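Local coordinates for pyruvate kinase 1 (Trypanosoma brucei brucei, PDB 4KCV), which catalyses the last step of glycolysis, passing the phosphate of phosphoenolpyruvate to ADP to yield ATP and pyruvate, at the 2-oxoglutaric acid site and the interface of chains A and B. Sequence-based numbering; all coordinates share one arbitrary frame. Chains: chain A/B, Pyruvate kinase 1.

Contact 1: the 2-oxoglutaric acid site. Residues chain A 50, 239, 241, 260, 262-265, 297, 329, 331. With AKG (2-oxoglutaric acid), chain C; MG (magnesium ion), chain D.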
loop_
_atom_site.group_PDB
_atom_site.type_symbol
_atom_site.label_atom_id
_atom_site.label_comp_id
_atom_site.label_asym_id
_atom_site.label_seq_id
_atom_site.Cartn_x
_atom_site.Cartn_y
_atom_site.Cartn_z
ATOM N N ARG A 50 -32.557 -3.653 26.463
ATOM C CA ARG A 50 -31.923 -4.764 27.175
ATOM C C ARG A 50 -32.596 -4.978 28.531
ATOM O O ARG A 50 -32.733 -4.026 29.332
ATOM C CB ARG A 50 -30.422 -4.504 27.367
ATOM C CG ARG A 50 -29.728 -5.445 28.350
ATOM C CD ARG A 50 -28.232 -5.127 28.437
ATOM N NE ARG A 50 -27.546 -6.006 29.377
ATOM C CZ ARG A 50 -27.257 -5.686 30.638
ATOM N NH1 ARG A 50 -27.554 -4.479 31.111
ATOM N NH2 ARG A 50 -26.699 -6.586 31.435
ATOM N N LYS A 239 -21.599 -13.152 25.305
ATOM C CA LYS A 239 -20.889 -12.162 26.108
ATOM C C LYS A 239 -19.516 -12.691 26.499
ATOM O O LYS A 239 -19.387 -13.784 27.099
ATOM C CB LYS A 239 -21.699 -11.805 27.356
ATOM C CG LYS A 239 -23.117 -11.319 27.029
ATOM C CD LYS A 239 -23.974 -11.102 28.277
ATOM C CE LYS A 239 -23.290 -10.232 29.334
ATOM N NZ LYS A 239 -24.044 -10.293 30.632
ATOM N N GLU A 241 -16.441 -12.608 28.668
ATOM C CA GLU A 241 -16.272 -12.081 30.033
ATOM C C GLU A 241 -15.033 -12.566 30.771
ATOM O O GLU A 241 -14.800 -12.138 31.883
ATOM C CB GLU A 241 -17.500 -12.361 30.901
ATOM C CG GLU A 241 -18.826 -12.180 30.209
ATOM C CD GLU A 241 -19.951 -11.948 31.200
ATOM O OE1 GLU A 241 -19.816 -11.026 32.026
ATOM O OE2 GLU A 241 -20.997 -12.617 31.101
ATOM N N MET A 260 -20.888 -9.672 22.438
ATOM C CA MET A 260 -20.768 -8.489 23.287
ATOM C C MET A 260 -19.434 -8.506 23.990
ATOM O O MET A 260 -19.068 -9.497 24.607
ATOM C CB MET A 260 -21.890 -8.421 24.345
ATOM C CG MET A 260 -21.822 -7.146 25.197
ATOM S SD MET A 260 -22.724 -7.268 26.757
ATOM C CE MET A 260 -24.379 -7.479 26.120
ATOM N N ALA A 262 -18.054 -7.703 26.969
ATOM C CA ALA A 262 -18.675 -7.395 28.251
ATOM C C ALA A 262 -17.595 -6.933 29.220
ATOM O O ALA A 262 -17.083 -7.719 30.011
ATOM C CB ALA A 262 -19.389 -8.643 28.794
ATOM N N ARG A 263 -17.229 -5.666 29.136
ATOM C CA ARG A 263 -15.935 -5.187 29.690
ATOM C C ARG A 263 -15.882 -5.165 31.219
ATOM O O ARG A 263 -14.812 -5.177 31.812
ATOM C CB ARG A 263 -15.617 -3.798 29.138
ATOM C CG ARG A 263 -15.462 -3.775 27.633
ATOM C CD ARG A 263 -14.978 -2.413 27.163
ATOM N NE ARG A 263 -15.853 -1.340 27.618
ATOM C CZ ARG A 263 -15.660 -0.056 27.344
ATOM N NH1 ARG A 263 -14.632 0.328 26.592
ATOM N NH2 ARG A 263 -16.470 0.856 27.864
ATOM N N GLY A 264 -17.041 -5.079 31.850
ATOM C CA GLY A 264 -17.101 -4.970 33.299
ATOM C C GLY A 264 -16.589 -6.237 33.946
ATOM O O GLY A 264 -15.548 -6.226 34.619
ATOM N N ASP A 265 -17.214 -7.357 33.599
ATOM C CA ASP A 265 -16.745 -8.664 34.050
ATOM C C ASP A 265 -15.366 -9.057 33.487
ATOM O O ASP A 265 -14.493 -9.518 34.232
ATOM C CB ASP A 265 -17.802 -9.725 33.764
ATOM C CG ASP A 265 -18.976 -9.663 34.770
ATOM O OD1 ASP A 265 -18.728 -9.392 35.960
ATOM O OD2 ASP A 265 -20.135 -9.807 34.364
ATOM N N THR A 297 -20.426 -1.296 28.861
ATOM C CA THR A 297 -20.044 -1.171 30.277
ATOM C C THR A 297 -19.341 0.149 30.596
ATOM O O THR A 297 -18.214 0.377 30.163
ATOM C CB THR A 297 -19.209 -2.355 30.788
ATOM O OG1 THR A 297 -19.943 -3.562 30.570
ATOM C CG2 THR A 297 -18.941 -2.203 32.315
ATOM N N MET A 329 -23.488 0.380 24.235
ATOM C CA MET A 329 -24.483 -0.051 25.185
ATOM C C MET A 329 -24.451 0.824 26.427
ATOM O O MET A 329 -23.388 1.339 26.835
ATOM C CB MET A 329 -24.294 -1.529 25.554
ATOM C CG MET A 329 -25.403 -2.093 26.447
ATOM S SD MET A 329 -25.372 -3.896 26.559
ATOM C CE MET A 329 -24.736 -4.070 28.236
ATOM N N SER A 331 -25.891 0.675 30.500
ATOM C CA SER A 331 -26.434 -0.162 31.565
ATOM C C SER A 331 -27.109 0.710 32.620
ATOM O O SER A 331 -28.235 1.175 32.417
ATOM C CB SER A 331 -25.328 -1.027 32.190
ATOM O OG SER A 331 -24.870 -1.987 31.233
HETATM C C1 AKG C . -20.337 -6.888 31.881
HETATM O O1 AKG C . -19.826 -5.852 31.415
HETATM O O2 AKG C . -19.663 -7.605 32.657
HETATM C C2 AKG C . -21.769 -7.321 31.461
HETATM O O5 AKG C . -22.327 -8.324 31.945
HETATM C C3 AKG C . -22.536 -6.325 30.576
HETATM C C4 AKG C . -23.604 -5.623 31.435
HETATM C C5 AKG C . -22.944 -4.545 32.310
HETATM O O3 AKG C . -22.128 -4.921 33.180
HETATM O O4 AKG C . -23.291 -3.371 32.106
HETATM MG MG MG D . -21.174 -9.455 33.057
HETATM O O HOH W 1 -22.432 -11.489 33.203
#
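Oxygen O1 of the C1 carboxylate of the 2-oxoglutaric acid AKG, the one next to the keto group, is gripped by two donors, the backbone N of A:Gly264 at 2.9 Å and the hydroxyl OG1 of A:Thr297. This pocket is the substrate site of pyruvate kinase, and the soaked 2-oxo acid offers it the same carboxylate and keto pair as pyruvate, although ligand and metal are both poorly ordered. Its partner oxygen O2 accepts a hydrogen bond from A:Asp265 N at 2.6 Å and also binds MG. Both amide donors lie in the first turn of helix 263-269, whose amino end may add favourable charge for the carboxylate. The keto oxygen O5 completes the chelate, 2.0 Å from MG, and accepts a hydrogen bond from A:Lys239 NZ at 2.9 Å; metal and lysine together could polarise the carbonyl. A:Glu241 OE1, A:Asp265 OD2 and a water join MG in a nearly square-pyramidal shell that may lack unseen ligands. That water also bridges A:Lys239 NZ and A:Glu241 OE2. The lysine chain bends at chi3 (51°) to bring its tip to the keto group. A:Thr297 places OG1 anti to its carbonyl carbon (chi1 -57°); behind it, A:Arg263 NH2 donates a hydrogen bond to the carbonyl A:Thr297 O at 2.9 Å, from above the carbonyl plane. The ligand's methylenes meet A:Met260 SD and A:Met329 CE, the latter 3.7 Å from AKG C4 and lying over the A:Arg50 guanidinium, toward its rim. Strands 46-52, 235-240, 258-262 and 327-330, with helix 263-269 and the loops holding A:Glu241 and A:Thr297, bring these groups together at the carboxyl-end mouth of the (beta/alpha)8 barrel.

Contact 2: the interface of chains A and B. Residues chain A 10, 12-13; chain B 243, 246, 270, 274, 281.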
loop_
_atom_site.group_PDB
_atom_site.type_symbol
_atom_site.label_atom_id
_atom_site.label_comp_id
_atom_site.label_asym_id
_atom_site.label_seq_id
_atom_site.Cartn_x
_atom_site.Cartn_y
_atom_site.Cartn_z
ATOM N N LEU A 10 -8.763 16.578 9.250
ATOM C CA LEU A 10 -10.099 16.644 9.839
ATOM C C LEU A 10 -10.584 18.082 9.936
ATOM O O LEU A 10 -9.828 18.963 10.295
ATOM C CB LEU A 10 -10.101 16.032 11.232
ATOM C CG LEU A 10 -10.000 14.523 11.257
ATOM C CD1 LEU A 10 -9.835 14.046 12.698
ATOM C CD2 LEU A 10 -11.240 13.915 10.626
ATOM N N ILE A 12 -13.079 20.115 12.042
ATOM C CA ILE A 12 -13.779 19.934 13.309
ATOM C C ILE A 12 -15.186 20.546 13.294
ATOM O O ILE A 12 -16.084 20.057 13.970
ATOM C CB ILE A 12 -12.964 20.597 14.449
ATOM C CG1 ILE A 12 -11.484 20.237 14.317
ATOM C CG2 ILE A 12 -13.489 20.209 15.815
ATOM C CD1 ILE A 12 -11.238 18.748 14.198
ATOM N N PHE A 13 -15.362 21.622 12.532
ATOM C CA PHE A 13 -16.565 22.437 12.619
ATOM C C PHE A 13 -17.458 22.381 11.373
ATOM O O PHE A 13 -18.401 23.137 11.267
ATOM C CB PHE A 13 -16.199 23.898 12.952
ATOM C CG PHE A 13 -15.319 24.034 14.171
ATOM C CD1 PHE A 13 -15.753 23.562 15.423
ATOM C CD2 PHE A 13 -14.026 24.549 14.061
ATOM C CE1 PHE A 13 -14.941 23.672 16.545
ATOM C CE2 PHE A 13 -13.198 24.638 15.175
ATOM C CZ PHE A 13 -13.654 24.189 16.418
ATOM N N HIS B 243 -12.455 27.469 20.834
ATOM C CA HIS B 243 -12.721 27.355 19.405
ATOM C C HIS B 243 -11.598 27.949 18.590
ATOM O O HIS B 243 -11.126 27.343 17.622
ATOM C CB HIS B 243 -14.050 28.055 19.071
ATOM C CG HIS B 243 -14.487 27.877 17.643
ATOM N ND1 HIS B 243 -15.535 27.094 17.293
ATOM C CD2 HIS B 243 -13.983 28.427 16.449
ATOM C CE1 HIS B 243 -15.677 27.111 15.945
ATOM N NE2 HIS B 243 -14.744 27.958 15.435
ATOM N N VAL B 246 -8.317 25.969 18.430
ATOM C CA VAL B 246 -8.483 24.915 17.413
ATOM C C VAL B 246 -8.381 25.457 15.985
ATOM O O VAL B 246 -7.624 24.931 15.196
ATOM C CB VAL B 246 -9.823 24.144 17.570
ATOM C CG1 VAL B 246 -9.952 23.071 16.499
ATOM C CG2 VAL B 246 -9.910 23.506 18.945
ATOM N N ILE B 270 -16.471 24.128 23.089
ATOM C CA ILE B 270 -17.076 23.559 21.884
ATOM C C ILE B 270 -17.909 22.347 22.288
ATOM O O ILE B 270 -17.780 21.858 23.403
ATOM C CB ILE B 270 -15.990 23.131 20.862
ATOM C CG1 ILE B 270 -15.262 21.858 21.346
ATOM C CG2 ILE B 270 -14.985 24.259 20.638
ATOM C CD1 ILE B 270 -14.274 21.316 20.340
ATOM N N LYS B 274 -17.226 16.897 20.125
ATOM C CA LYS B 274 -16.263 17.290 19.103
ATOM C C LYS B 274 -14.847 17.243 19.618
ATOM O O LYS B 274 -13.893 17.294 18.832
ATOM C CB LYS B 274 -16.559 18.696 18.586
ATOM C CG LYS B 274 -17.533 18.717 17.431
ATOM C CD LYS B 274 -17.753 20.129 16.911
ATOM C CE LYS B 274 -19.000 20.175 16.039
ATOM N NZ LYS B 274 -18.826 19.308 14.839
ATOM N N CYS B 281 -6.990 15.234 15.606
ATOM C CA CYS B 281 -6.413 16.211 14.710
ATOM C C CYS B 281 -5.185 16.883 15.330
ATOM O O CYS B 281 -4.108 16.886 14.737
ATOM C CB CYS B 281 -7.454 17.265 14.350
ATOM S SG CYS B 281 -6.861 18.517 13.189
#
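A loop of chain A following its helix 3-8 crosses to chain B, where it lies against helix 243-247, the loop residue B:Ile270, the 3-10 turn 272-274 and helix 275-288. In this pyruvate kinase, a member of a family that commonly forms tetramers, the contact is an N-terminal arm reaching onto the barrel domain of a neighbour, and the two-fold symmetry returns the same embrace from the other chain. The aromatic ring of A:Phe13 carries much of it. Reaching tip to tip with B:His243, it lays its face on the imidazole, the centroids 3.8 Å apart and the planes turned by only 18°. The overlap is uneven: imidazole CE1 sits over the centre of the phenyl ring, 3.3 Å above its plane, whereas phenyl CZ meets the imidazole nearer its rim. The histidine has CG anti to its backbone N (chi1 -174°), which extends the ring from the start of helix 243-247 toward the arm. On the opposite phenyl face lies CB of A:Ile12, from the arm itself, 3.9 Å above the plane, so that the ring is held between its own neighbour and the partner chain. Branch CG1 of B:Val246 touches phenyl CE2 at 3.8 Å, and CG2 of B:Ile270 approaches CE1 more loosely. A:Ile12 crosses B:Val246 at about a right angle, its CG1 3.9 Å from the valine CG1, and extends CD1 toward CB of B:Cys281, 4.1 Å away. A hydrogen bond ties the arm's backbone here: B:Lys274, bent at its last torsion, turns ammonium NZ to the carbonyl O of A:Ile12 at 3.0 Å. The donor lies in the carbonyl plane and almost along the C=O axis (160°), while the lysine's CD and CE also pack beside that oxygen.

Contact 1 and contact 2 are about 31 Å apart, measured between the centres of their C-alpha atoms, and no group in one touches the other. The sites given lie in different chains, but within any one copy the receiving half of contact 2 is close in sequence to contact 1: the position of A:Glu241 precedes by two residues that of B:His243, and helix 263-269 leads to that of B:Ile270. Since every copy has both sites, the surface receiving a neighbour's arm is built from segments continuous with that copy's own active site. Such continuity could couple assembly to catalysis, though the structure alone does not show it.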